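Beta-mannosidase (Trichoderma harzianum, PDB 4CVU) probably removes terminal beta-linked mannose from oligosaccharides by hydrolysis, as a fungal glycoside hydrolase of family 2. Local coordinates at residues N388-D393 with Y705-D710; M418-S423 with L442-F447. One frame throughout, in Å; residues are numbered along the deposited sequence.

Contact 1: N388-D393 with Y705-D710; sequences NLIPPD and YWQLND
N388 and Y705 meet at the seam where the first and last parallel strands, 380-389 and 702-705, close the (beta/alpha)8 barrel of this family 2 hydrolase. Y705 O takes two donors from the same residue. The backbone N of N388 reaches it at 3.0 Å, nearly in line with the C=O bond, while N388 ND2 comes from well above the carbonyl plane at 3.1 Å, with the oxygen lying in the plane of the side-chain amide. That amide lies against W706, N388 CG 3.3 Å from W706 CE3, the two flat groups inclined at 46°. N388 OD1 is held by R420 and ND2 also by N593 O, so the amide is fixed in rotation. L708 N then returns a bond to N388 O at 2.9 Å.

Beyond the strands, N709 continues the pairing with its side chain. Its CG sits between the backbone N and the carbonyl carbon (chi1 66°), and the amide reaches to the backbone of I390: N709 OD1 receives I390 N in the carbonyl plane, on a lone pair, at 3.0 Å, and ND2, from above the carbonyl plane, gives a bond to I390 O at 2.9 Å. The side chain of I390 fits between N709 and W706, with I390 CG1 3.4 Å from N709 OD1 and I390 CG2 3.9 Å from W706 CH2. On the L389 side, CD1 of L389 meets CD2 of L708. The peptide bond between W706 and Q707 is cis; a non-proline cis peptide following a tryptophan, close to the C-terminal end of barrel strand 702-705, is a recurrent feature of clan GH-A (beta/alpha)8 barrels.

Contact 2: M418-S423 with L442-F447; sequences MLRVWS and LLWSEF
R420 lays CD over one face of the W444 indole on the neighbouring strand. CG of R420 stands anti to the backbone N (chi1 164°), and R420 CD lies 3.8 Å from the centroid of the W444 five-membered ring, in a CH-pi contact displaced toward the rim. M418 SD comes up at the edge of the same indole, and M418 bends at chi3 (-87°), its CE meeting L442 CB at 4.1 Å. L443 CD2 fills the notch between L419 CB (3.9 Å) and V421 CG2 (4.1 Å).

Strands 418-421 and 442-446 run parallel, joined through helix 430-439 as a right-handed beta-alpha-beta crossover of the barrel, and main-chain bonds pass between them at L419, W444 and V421.

At their C-terminal ends the carboxylate of E446 sits among R420, W444 and S423. R420 grips E446 side-on in a salt bridge, NE to OE2 at 2.6 Å from above the carboxylate plane and NH2 to the syn lone pair of OE1, the two planes inclined at 53°. W444 NE1 meets OE2 on its anti lone pair, and S423 OG meets E446 OE1 at 2.8 Å. An alanine in place of E446 would probably leave R420 NE and NH2 without this carboxylate and W444 NE1 and S423 OG without this acceptor, opening a gap between the two strands.

Overall arrangement
The two contacts sit side by side in the barrel wall, their centres 11 Å apart, with strand 380-389 of contact 1 paired to strand 418-421 of contact 2. L389 N bonds to R420 O at 2.9 Å. One guanidinium serves both contacts, R420 NH1 lying 2.8 Å from N388 OD1 while NE and NH2 turn to E446. W706 and W422 meet edge-to-face, W706 CH2 to W422 CD1 at 3.3 Å, while L708 CD2 packs on L419 CD2. Both contacts reach the C-terminal ends of the strands, where clan GH-A enzymes carry the active site; R420 also pairs with E594 there, consistent with a place beside the catalytic centre.

Contact 1: N388-D393 with Y705-D710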
loop_
_atom_site.group_PDB
_atom_site.type_symbol
_atom_site.label_atom_id
_atom_site.label_comp_id
_atom_site.label_asym_id
_atom_site.label_seq_id
_atom_site.Cartn_x
_atom_site.Cartn_y
_atom_site.Cartn_z
ATOM N N ASN A 388 9.181 -11.331 -26.953
ATOM C CA ASN A 388 10.320 -10.456 -26.651
ATOM C C ASN A 388 10.549 -10.391 -25.135
ATOM O O ASN A 388 9.654 -10.090 -24.386
ATOM C CB ASN A 388 10.062 -9.081 -27.172
ATOM C CG ASN A 388 10.117 -9.032 -28.714
ATOM O OD1 ASN A 388 11.133 -8.612 -29.297
ATOM N ND2 ASN A 388 9.068 -9.445 -29.357
ATOM N N LEU A 389 11.738 -10.713 -24.719
ATOM C CA LEU A 389 12.132 -10.675 -23.309
ATOM C C LEU A 389 12.726 -9.311 -23.014
ATOM O O LEU A 389 13.720 -8.901 -23.632
ATOM C CB LEU A 389 13.169 -11.749 -23.054
ATOM C CG LEU A 389 13.757 -11.743 -21.636
ATOM C CD1 LEU A 389 12.680 -12.153 -20.661
ATOM C CD2 LEU A 389 14.952 -12.676 -21.590
ATOM N N ILE A 390 12.134 -8.609 -22.061
ATOM C CA ILE A 390 12.662 -7.347 -21.565
ATOM C C ILE A 390 13.245 -7.607 -20.161
ATOM O O ILE A 390 13.014 -8.673 -19.580
ATOM C CB ILE A 390 11.602 -6.232 -21.527
ATOM C CG1 ILE A 390 10.501 -6.566 -20.531
ATOM C CG2 ILE A 390 11.024 -5.985 -22.931
ATOM C CD1 ILE A 390 9.971 -5.369 -19.788
ATOM N N PRO A 391 14.037 -6.679 -19.639
ATOM C CA PRO A 391 14.600 -6.954 -18.296
ATOM C C PRO A 391 13.489 -7.194 -17.282
ATOM O O PRO A 391 12.565 -6.397 -17.194
ATOM C CB PRO A 391 15.369 -5.683 -17.967
ATOM C CG PRO A 391 15.654 -5.071 -19.302
ATOM C CD PRO A 391 14.507 -5.391 -20.183
ATOM N N PRO A 392 13.581 -8.273 -16.508
ATOM C CA PRO A 392 12.523 -8.560 -15.473
ATOM C C PRO A 392 12.481 -7.572 -14.284
ATOM O O PRO A 392 11.501 -7.571 -13.546
ATOM C CB PRO A 392 12.918 -9.948 -14.961
ATOM C CG PRO A 392 14.416 -9.947 -15.107
ATOM C CD PRO A 392 14.695 -9.215 -16.413
ATOM N N ASP A 393 13.499 -6.716 -14.118
ATOM C CA ASP A 393 13.579 -5.853 -12.959
ATOM C C ASP A 393 14.323 -4.597 -13.368
ATOM O O ASP A 393 15.119 -4.607 -14.310
ATOM C CB ASP A 393 14.253 -6.609 -11.823
ATOM C CG ASP A 393 13.879 -6.097 -10.419
ATOM O OD1 ASP A 393 14.444 -5.054 -9.959
ATOM O OD2 ASP A 393 13.034 -6.747 -9.728
ATOM N N TYR A 705 5.654 -12.385 -30.186
ATOM C CA TYR A 705 4.805 -11.287 -29.742
ATOM C C TYR A 705 5.525 -10.294 -28.813
ATOM O O TYR A 705 6.510 -10.622 -28.114
ATOM C CB TYR A 705 3.484 -11.811 -29.171
ATOM C CG TYR A 705 3.509 -12.512 -27.795
ATOM C CD1 TYR A 705 3.687 -11.791 -26.629
ATOM C CD2 TYR A 705 3.286 -13.887 -27.686
ATOM C CE1 TYR A 705 3.651 -12.430 -25.377
ATOM C CE2 TYR A 705 3.250 -14.522 -26.450
ATOM C CZ TYR A 705 3.432 -13.794 -25.302
ATOM O OH TYR A 705 3.400 -14.414 -24.056
ATOM N N TRP A 706 5.028 -9.063 -28.841
ATOM C CA TRP A 706 5.496 -8.000 -27.948
ATOM C C TRP A 706 4.482 -7.887 -26.810
ATOM O O TRP A 706 3.337 -7.505 -27.061
ATOM C CB TRP A 706 5.643 -6.646 -28.704
ATOM C CG TRP A 706 6.290 -5.697 -27.770
ATOM C CD1 TRP A 706 5.674 -4.938 -26.848
ATOM C CD2 TRP A 706 7.698 -5.557 -27.525
ATOM N NE1 TRP A 706 6.576 -4.296 -26.065
ATOM C CE2 TRP A 706 7.840 -4.653 -26.463
ATOM C CE3 TRP A 706 8.840 -6.074 -28.130
ATOM C CZ2 TRP A 706 9.055 -4.265 -25.988
ATOM C CZ3 TRP A 706 10.073 -5.700 -27.647
ATOM C CH2 TRP A 706 10.175 -4.799 -26.574
ATOM N N GLN A 707 4.814 -8.191 -25.547
ATOM C CA GLN A 707 6.114 -8.550 -25.030
ATOM C C GLN A 707 5.855 -9.663 -24.023
ATOM O O GLN A 707 4.711 -9.860 -23.590
ATOM C CB GLN A 707 6.772 -7.364 -24.304
ATOM C CG GLN A 707 5.951 -6.802 -23.157
ATOM C CD GLN A 707 6.350 -5.408 -22.711
ATOM O OE1 GLN A 707 6.064 -4.431 -23.389
ATOM N NE2 GLN A 707 6.985 -5.306 -21.542
ATOM N N LEU A 708 6.887 -10.433 -23.695
ATOM C CA LEU A 708 6.674 -11.567 -22.831
ATOM C C LEU A 708 6.272 -11.054 -21.481
ATOM O O LEU A 708 5.279 -11.507 -20.906
ATOM C CB LEU A 708 7.949 -12.424 -22.707
ATOM C CG LEU A 708 7.961 -13.468 -21.549
ATOM C CD1 LEU A 708 7.037 -14.613 -21.845
ATOM C CD2 LEU A 708 9.333 -14.026 -21.378
ATOM N N ASN A 709 7.069 -10.114 -20.959
ATOM C CA ASN A 709 7.122 -9.910 -19.511
ATOM C C ASN A 709 7.161 -8.443 -19.073
ATOM O O ASN A 709 7.433 -7.560 -19.903
ATOM C CB ASN A 709 8.319 -10.670 -18.939
ATOM C CG ASN A 709 9.646 -10.109 -19.416
ATOM O OD1 ASN A 709 9.859 -9.943 -20.617
ATOM N ND2 ASN A 709 10.549 -9.813 -18.482
ATOM N N ASP A 710 6.945 -8.207 -17.763
ATOM C CA ASP A 710 6.858 -6.860 -17.169
ATOM C C ASP A 710 8.037 -6.565 -16.238
ATOM O O ASP A 710 8.492 -7.448 -15.512
ATOM C CB ASP A 710 5.595 -6.668 -16.307
ATOM C CG ASP A 710 4.391 -6.172 -17.095
ATOM O OD1 ASP A 710 4.541 -5.332 -17.994
ATOM O OD2 ASP A 710 3.254 -6.627 -16.782
#

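Contact 2: M418-S423 with L442-F447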
loop_
_atom_site.group_PDB
_atom_site.type_symbol
_atom_site.label_atom_id
_atom_site.label_comp_id
_atom_site.label_asym_id
_atom_site.label_seq_id
_atom_site.Cartn_x
_atom_site.Cartn_y
_atom_site.Cartn_z
ATOM N N MET A 418 11.677 -19.879 -28.871
ATOM C CA MET A 418 12.557 -18.722 -29.028
ATOM C C MET A 418 12.087 -17.544 -28.180
ATOM O O MET A 418 10.873 -17.345 -28.002
ATOM C CB MET A 418 12.595 -18.282 -30.522
ATOM C CG MET A 418 13.586 -17.179 -30.825
ATOM S SD MET A 418 13.625 -16.762 -32.602
ATOM C CE MET A 418 14.806 -17.936 -33.216
ATOM N N LEU A 419 13.067 -16.821 -27.619
ATOM C CA LEU A 419 12.910 -15.473 -27.128
ATOM C C LEU A 419 13.823 -14.537 -27.894
ATOM O O LEU A 419 15.000 -14.861 -28.179
ATOM C CB LEU A 419 13.218 -15.355 -25.606
ATOM C CG LEU A 419 12.370 -16.179 -24.660
ATOM C CD1 LEU A 419 12.969 -16.200 -23.255
ATOM C CD2 LEU A 419 10.958 -15.665 -24.597
ATOM N N ARG A 420 13.322 -13.341 -28.194
ATOM C CA ARG A 420 14.174 -12.268 -28.615
ATOM C C ARG A 420 14.594 -11.465 -27.416
ATOM O O ARG A 420 13.740 -10.864 -26.770
ATOM C CB ARG A 420 13.464 -11.340 -29.594
ATOM C CG ARG A 420 14.187 -10.022 -29.753
ATOM C CD ARG A 420 13.743 -9.347 -31.031
ATOM N NE ARG A 420 14.335 -8.020 -31.181
ATOM C CZ ARG A 420 13.681 -6.861 -31.218
ATOM N NH1 ARG A 420 12.363 -6.783 -31.088
ATOM N NH2 ARG A 420 14.365 -5.748 -31.389
ATOM N N VAL A 421 15.891 -11.450 -27.137
ATOM C CA VAL A 421 16.450 -10.691 -26.039
ATOM C C VAL A 421 16.646 -9.248 -26.531
ATOM O O VAL A 421 17.661 -8.892 -27.120
ATOM C CB VAL A 421 17.758 -11.299 -25.492
ATOM C CG1 VAL A 421 18.199 -10.576 -24.228
ATOM C CG2 VAL A 421 17.578 -12.755 -25.195
ATOM N N TRP A 422 15.631 -8.442 -26.243
ATOM C CA TRP A 422 15.441 -7.107 -26.745
ATOM C C TRP A 422 16.532 -6.129 -26.319
ATOM O O TRP A 422 16.961 -6.146 -25.176
ATOM C CB TRP A 422 14.069 -6.615 -26.229
ATOM C CG TRP A 422 13.782 -5.165 -26.536
ATOM C CD1 TRP A 422 13.280 -4.672 -27.714
ATOM C CD2 TRP A 422 13.983 -4.046 -25.681
ATOM N NE1 TRP A 422 13.127 -3.307 -27.623
ATOM C CE2 TRP A 422 13.568 -2.897 -26.391
ATOM C CE3 TRP A 422 14.501 -3.888 -24.385
ATOM C CZ2 TRP A 422 13.652 -1.606 -25.849
ATOM C CZ3 TRP A 422 14.568 -2.620 -23.840
ATOM C CH2 TRP A 422 14.157 -1.491 -24.572
ATOM N N SER A 423 16.969 -5.268 -27.235
ATOM C CA SER A 423 17.893 -4.164 -26.872
ATOM C C SER A 423 17.083 -2.875 -26.737
ATOM O O SER A 423 16.239 -2.610 -27.591
ATOM C CB SER A 423 19.017 -4.012 -27.922
ATOM O OG SER A 423 18.486 -3.798 -29.250
ATOM N N LEU A 442 15.821 -20.992 -27.938
ATOM C CA LEU A 442 16.747 -20.174 -28.725
ATOM C C LEU A 442 16.682 -18.738 -28.280
ATOM O O LEU A 442 15.565 -18.226 -28.058
ATOM C CB LEU A 442 16.390 -20.253 -30.239
ATOM C CG LEU A 442 16.725 -21.606 -30.878
ATOM C CD1 LEU A 442 16.204 -21.686 -32.323
ATOM C CD2 LEU A 442 18.226 -21.828 -30.863
ATOM N N LEU A 443 17.843 -18.086 -28.119
ATOM C CA LEU A 443 17.933 -16.697 -27.749
ATOM C C LEU A 443 18.474 -15.823 -28.883
ATOM O O LEU A 443 19.682 -15.761 -29.114
ATOM C CB LEU A 443 18.819 -16.501 -26.501
ATOM C CG LEU A 443 18.281 -17.116 -25.245
ATOM C CD1 LEU A 443 19.108 -16.807 -24.013
ATOM C CD2 LEU A 443 16.820 -16.793 -25.069
ATOM N N TRP A 444 17.593 -15.124 -29.556
ATOM C CA TRP A 444 18.002 -14.154 -30.515
ATOM C C TRP A 444 18.504 -12.960 -29.732
ATOM O O TRP A 444 17.723 -12.298 -29.151
ATOM C CB TRP A 444 16.805 -13.814 -31.378
ATOM C CG TRP A 444 16.705 -12.470 -32.005
ATOM C CD1 TRP A 444 17.425 -11.343 -31.753
ATOM C CD2 TRP A 444 15.821 -12.129 -33.058
ATOM N NE1 TRP A 444 17.017 -10.331 -32.547
ATOM C CE2 TRP A 444 16.032 -10.779 -33.365
ATOM C CE3 TRP A 444 14.828 -12.818 -33.724
ATOM C CZ2 TRP A 444 15.312 -10.114 -34.353
ATOM C CZ3 TRP A 444 14.124 -12.158 -34.720
ATOM C CH2 TRP A 444 14.351 -10.831 -35.003
ATOM N N SER A 445 19.778 -12.634 -29.833
ATOM C CA SER A 445 20.404 -11.651 -29.016
ATOM C C SER A 445 20.804 -10.389 -29.740
ATOM O O SER A 445 20.918 -10.388 -30.957
ATOM C CB SER A 445 21.587 -12.241 -28.254
ATOM O OG SER A 445 21.169 -13.417 -27.654
ATOM N N GLU A 446 20.967 -9.317 -28.972
ATOM C CA GLU A 446 21.171 -7.996 -29.571
ATOM C C GLU A 446 22.223 -7.199 -28.821
ATOM O O GLU A 446 22.460 -7.420 -27.634
ATOM C CB GLU A 446 19.834 -7.229 -29.647
ATOM C CG GLU A 446 18.814 -7.949 -30.537
ATOM C CD GLU A 446 17.574 -7.139 -30.955
ATOM O OE1 GLU A 446 17.284 -6.048 -30.445
ATOM O OE2 GLU A 446 16.851 -7.641 -31.824
ATOM N N PHE A 447 22.868 -6.282 -29.534
ATOM C CA PHE A 447 23.783 -5.328 -28.924
ATOM C C PHE A 447 23.004 -4.139 -28.335
ATOM O O PHE A 447 21.947 -3.772 -28.854
ATOM C CB PHE A 447 24.810 -4.830 -29.954
ATOM C CG PHE A 447 25.667 -5.920 -30.579
ATOM C CD1 PHE A 447 25.971 -7.092 -29.911
ATOM C CD2 PHE A 447 26.205 -5.728 -31.848
ATOM C CE1 PHE A 447 26.766 -8.054 -30.492
ATOM C CE2 PHE A 447 27.011 -6.691 -32.439
ATOM C CZ PHE A 447 27.286 -7.865 -31.758
#